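PDB 1O12: N-acetylglucosamine-6-phosphate deacetylase from Thermotoga maritima, which probably catalyses the metal-dependent deacetylation of N-acetylglucosamine 6-phosphate. Local coordinates for residues A[20-34]-A[342-354]. Numbering follows the deposited sequence.
Sequences IVDPIDGEFTGDVEI and RGRIAEGTRADLV
Ile20 meets Ile345 through their CG2 methyls, 3.7 Å apart. Ile345 also lays its CD1 against Val21 O. Asp22 has its CG anti to the backbone N (chi1 -175°), which carries the carboxylate across to Arg344 and Ile345. Asp22 OD1 takes the backbone N-H of Ile345 on its anti lone pair in a nearly straight bond (2.9 Å, 174°). On its syn lone pair Asp22 OD1 takes Arg344 NE at 2.8 Å. Arg344 NH2 reaches Asp22 OD2 as well, so the guanidinium grips the carboxylate side-on. Asp22 OD2 also accepts from the backbone N of Ile24, an Asx turn, and from that of Asp25; both help hold the bend between strands 18-22 and 26-35. Pro23 CG packs on Gly343 O. Ile24 CD1 covers one guanidinium face of Arg344, 3.6 Å above its plane. Asp25 OD2 makes a longer salt bridge to Arg344 NH2 (3.6 Å), at the guanidinium edge, and a water joins it to Ile345 O. Further on, Val32 CG2 touches Ile345 CG2. Ile34 presses CG2 on Ala351 CB (3.5 Å) and meets Leu353 tip to tip. The contact joins the N-terminal hairpin to the chain returning from the TIM barrel. Helix 322-336 borders Pro23 and Ile24; Leu53 of strand 52-59 packs on Val32 and Ile345.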
# COMPACT_ATOMS: atom_id res chain seq x y z
N ILE A 20 7.49 -25.08 20.19
CA ILE A 20 6.21 -24.49 20.58
C ILE A 20 6.05 -23.10 19.94
O ILE A 20 6.95 -22.27 20.00
CB ILE A 20 6.14 -24.30 22.10
CG1 ILE A 20 6.36 -25.65 22.78
CG2 ILE A 20 4.79 -23.66 22.50
CD1 ILE A 20 6.76 -25.50 24.27
N VAL A 21 4.89 -22.85 19.35
CA VAL A 21 4.68 -21.58 18.72
C VAL A 21 3.43 -20.90 19.19
O VAL A 21 2.33 -21.36 18.91
CB VAL A 21 4.58 -21.73 17.19
CG1 VAL A 21 4.53 -20.38 16.55
CG2 VAL A 21 5.75 -22.56 16.66
N ASP A 22 3.61 -19.81 19.92
CA ASP A 22 2.51 -19.00 20.43
C ASP A 22 2.61 -17.61 19.75
O ASP A 22 3.69 -17.03 19.64
CB ASP A 22 2.59 -18.86 21.96
CG ASP A 22 1.40 -18.14 22.55
OD1 ASP A 22 0.30 -18.72 22.59
OD2 ASP A 22 1.54 -16.97 22.98
N PRO A 23 1.48 -17.07 19.29
CA PRO A 23 1.39 -15.76 18.63
C PRO A 23 1.90 -14.64 19.49
O PRO A 23 2.32 -13.60 18.99
CB PRO A 23 -0.10 -15.57 18.40
CG PRO A 23 -0.68 -16.95 18.53
CD PRO A 23 0.14 -17.58 19.60
N ILE A 24 1.84 -14.82 20.81
CA ILE A 24 2.25 -13.75 21.71
C ILE A 24 3.56 -13.97 22.44
O ILE A 24 4.37 -13.07 22.55
CB ILE A 24 1.12 -13.47 22.73
CG1 ILE A 24 -0.08 -12.86 22.01
CG2 ILE A 24 1.60 -12.51 23.81
CD1 ILE A 24 -1.28 -12.70 22.91
N ASP A 25 3.76 -15.18 22.93
CA ASP A 25 4.96 -15.49 23.66
C ASP A 25 6.11 -15.90 22.75
O ASP A 25 7.22 -16.13 23.22
CB ASP A 25 4.66 -16.59 24.70
CG ASP A 25 3.65 -16.13 25.74
OD1 ASP A 25 3.70 -14.94 26.15
OD2 ASP A 25 2.80 -16.96 26.17
N GLY A 26 5.88 -15.98 21.45
CA GLY A 26 6.98 -16.36 20.56
C GLY A 26 7.13 -17.86 20.37
O GLY A 26 6.23 -18.63 20.74
N GLU A 27 8.26 -18.27 19.79
CA GLU A 27 8.52 -19.67 19.53
C GLU A 27 9.69 -20.18 20.36
O GLU A 27 10.69 -19.51 20.50
CB GLU A 27 8.78 -19.90 18.05
CG GLU A 27 9.69 -18.88 17.48
CD GLU A 27 9.58 -18.82 15.99
OE1 GLU A 27 10.21 -19.66 15.33
OE2 GLU A 27 8.85 -17.94 15.50
N PHE A 28 9.57 -21.39 20.90
CA PHE A 28 10.62 -21.95 21.74
C PHE A 28 10.44 -23.44 21.98
O PHE A 28 9.33 -23.96 21.94
CB PHE A 28 10.63 -21.20 23.06
CG PHE A 28 9.28 -21.13 23.72
CD1 PHE A 28 8.78 -22.22 24.42
CD2 PHE A 28 8.50 -19.98 23.62
CE1 PHE A 28 7.52 -22.17 25.02
CE2 PHE A 28 7.24 -19.91 24.21
CZ PHE A 28 6.75 -21.01 24.91
N THR A 29 11.55 -24.13 22.23
CA THR A 29 11.48 -25.57 22.49
C THR A 29 10.97 -25.80 23.89
O THR A 29 11.25 -25.02 24.81
CB THR A 29 12.85 -26.25 22.36
OG1 THR A 29 13.75 -25.70 23.34
CG2 THR A 29 13.42 -26.03 20.98
N GLY A 30 10.21 -26.87 24.05
CA GLY A 30 9.64 -27.19 25.35
C GLY A 30 8.62 -28.32 25.27
O GLY A 30 8.61 -29.11 24.32
N ASP A 31 7.76 -28.40 26.29
CA ASP A 31 6.73 -29.43 26.35
C ASP A 31 5.41 -28.75 26.70
O ASP A 31 5.41 -27.71 27.39
CB ASP A 31 7.07 -30.48 27.44
CG ASP A 31 8.46 -31.10 27.27
OD1 ASP A 31 8.98 -31.72 28.24
OD2 ASP A 31 9.06 -30.97 26.17
N VAL A 32 4.30 -29.31 26.21
CA VAL A 32 2.97 -28.77 26.48
C VAL A 32 2.15 -29.87 27.15
O VAL A 32 2.16 -31.03 26.73
CB VAL A 32 2.25 -28.27 25.18
CG1 VAL A 32 0.83 -27.78 25.52
CG2 VAL A 32 3.03 -27.16 24.51
N GLU A 33 1.44 -29.49 28.20
CA GLU A 33 0.62 -30.40 28.98
C GLU A 33 -0.86 -30.12 28.83
O GLU A 33 -1.33 -29.01 29.09
CB GLU A 33 1.01 -30.29 30.44
CG GLU A 33 0.96 -31.60 31.21
CD GLU A 33 1.61 -31.45 32.59
OE1 GLU A 33 1.05 -30.71 33.45
OE2 GLU A 33 2.68 -32.07 32.81
N ILE A 34 -1.58 -31.16 28.42
CA ILE A 34 -3.02 -31.12 28.17
C ILE A 34 -3.82 -31.97 29.15
O ILE A 34 -3.59 -33.17 29.27
CB ILE A 34 -3.32 -31.62 26.78
CG1 ILE A 34 -2.45 -30.87 25.77
CG2 ILE A 34 -4.79 -31.48 26.50
CD1 ILE A 34 -2.66 -31.30 24.35
N ARG A 342 -8.71 -19.74 22.43
CA ARG A 342 -8.29 -20.50 21.25
C ARG A 342 -7.17 -19.67 20.62
O ARG A 342 -6.93 -18.55 21.03
CB ARG A 342 -9.47 -20.61 20.29
CG ARG A 342 -9.83 -21.99 19.84
CD ARG A 342 -10.43 -22.81 20.95
NE ARG A 342 -11.72 -22.31 21.42
CZ ARG A 342 -12.83 -22.27 20.68
NH1 ARG A 342 -12.80 -22.70 19.42
NH2 ARG A 342 -13.96 -21.82 21.20
N GLY A 343 -6.47 -20.24 19.64
CA GLY A 343 -5.41 -19.52 18.94
C GLY A 343 -4.17 -19.27 19.79
O GLY A 343 -3.37 -18.39 19.50
N ARG A 344 -4.01 -20.07 20.83
CA ARG A 344 -2.88 -19.91 21.72
C ARG A 344 -2.39 -21.26 22.23
O ARG A 344 -3.11 -22.26 22.17
CB ARG A 344 -3.30 -19.07 22.94
CG ARG A 344 -3.75 -17.64 22.63
CD ARG A 344 -2.58 -16.78 22.22
NE ARG A 344 -1.51 -16.70 23.23
CZ ARG A 344 -1.61 -16.09 24.41
NH1 ARG A 344 -2.74 -15.48 24.77
NH2 ARG A 344 -0.55 -16.05 25.23
N ILE A 345 -1.15 -21.25 22.70
CA ILE A 345 -0.54 -22.40 23.34
C ILE A 345 -0.01 -21.75 24.60
O ILE A 345 1.18 -21.46 24.70
CB ILE A 345 0.66 -23.01 22.59
CG1 ILE A 345 0.23 -23.58 21.24
CG2 ILE A 345 1.25 -24.14 23.47
CD1 ILE A 345 1.35 -24.39 20.53
N ALA A 346 -0.92 -21.52 25.53
CA ALA A 346 -0.62 -20.90 26.81
C ALA A 346 -1.50 -21.55 27.90
O ALA A 346 -2.62 -21.98 27.65
CB ALA A 346 -0.88 -19.38 26.73
N GLU A 347 -0.98 -21.59 29.11
CA GLU A 347 -1.74 -22.16 30.21
C GLU A 347 -3.10 -21.51 30.40
O GLU A 347 -3.23 -20.28 30.43
CB GLU A 347 -0.90 -22.07 31.48
CG GLU A 347 0.13 -23.16 31.51
CD GLU A 347 1.22 -22.94 32.53
OE1 GLU A 347 0.90 -22.35 33.60
OE2 GLU A 347 2.38 -23.37 32.27
N GLY A 348 -4.13 -22.35 30.49
CA GLY A 348 -5.48 -21.87 30.70
C GLY A 348 -6.37 -21.88 29.48
O GLY A 348 -7.58 -21.68 29.59
N THR A 349 -5.80 -22.12 28.31
CA THR A 349 -6.59 -22.11 27.08
C THR A 349 -6.96 -23.50 26.54
O THR A 349 -6.46 -24.53 27.02
CB THR A 349 -5.84 -21.32 26.00
OG1 THR A 349 -4.67 -22.05 25.61
CG2 THR A 349 -5.42 -19.95 26.53
N ARG A 350 -7.84 -23.53 25.55
CA ARG A 350 -8.28 -24.77 24.94
C ARG A 350 -7.18 -25.48 24.14
O ARG A 350 -6.43 -24.86 23.38
CB ARG A 350 -9.48 -24.52 24.02
CG ARG A 350 -10.62 -23.78 24.69
CD ARG A 350 -11.37 -24.63 25.70
NE ARG A 350 -12.52 -25.33 25.11
CZ ARG A 350 -13.62 -24.74 24.60
NH1 ARG A 350 -13.76 -23.41 24.59
NH2 ARG A 350 -14.59 -25.51 24.10
N ALA A 351 -7.12 -26.80 24.30
CA ALA A 351 -6.12 -27.57 23.57
C ALA A 351 -6.49 -27.90 22.12
O ALA A 351 -6.69 -29.05 21.77
CB ALA A 351 -5.77 -28.85 24.33
N ASP A 352 -6.61 -26.87 21.27
CA ASP A 352 -6.84 -27.12 19.84
C ASP A 352 -5.44 -26.87 19.28
O ASP A 352 -4.93 -25.74 19.27
CB ASP A 352 -7.87 -26.14 19.25
CG ASP A 352 -9.32 -26.44 19.70
OD1 ASP A 352 -9.55 -27.53 20.30
OD2 ASP A 352 -10.23 -25.61 19.46
N LEU A 353 -4.79 -27.95 18.83
CA LEU A 353 -3.42 -27.83 18.36
C LEU A 353 -3.13 -28.61 17.09
O LEU A 353 -3.85 -29.53 16.74
CB LEU A 353 -2.48 -28.34 19.44
CG LEU A 353 -2.64 -27.80 20.85
CD1 LEU A 353 -2.13 -28.83 21.85
CD2 LEU A 353 -1.89 -26.48 20.96
N VAL A 354 -2.05 -28.21 16.41
CA VAL A 354 -1.63 -28.93 15.23
C VAL A 354 -0.12 -29.14 15.31
O VAL A 354 0.65 -28.22 15.59
CB VAL A 354 -1.99 -28.18 13.92
CG1 VAL A 354 -1.40 -26.77 13.92
CG2 VAL A 354 -1.51 -28.99 12.70
O HOH W 1 2.78 -19.82 26.28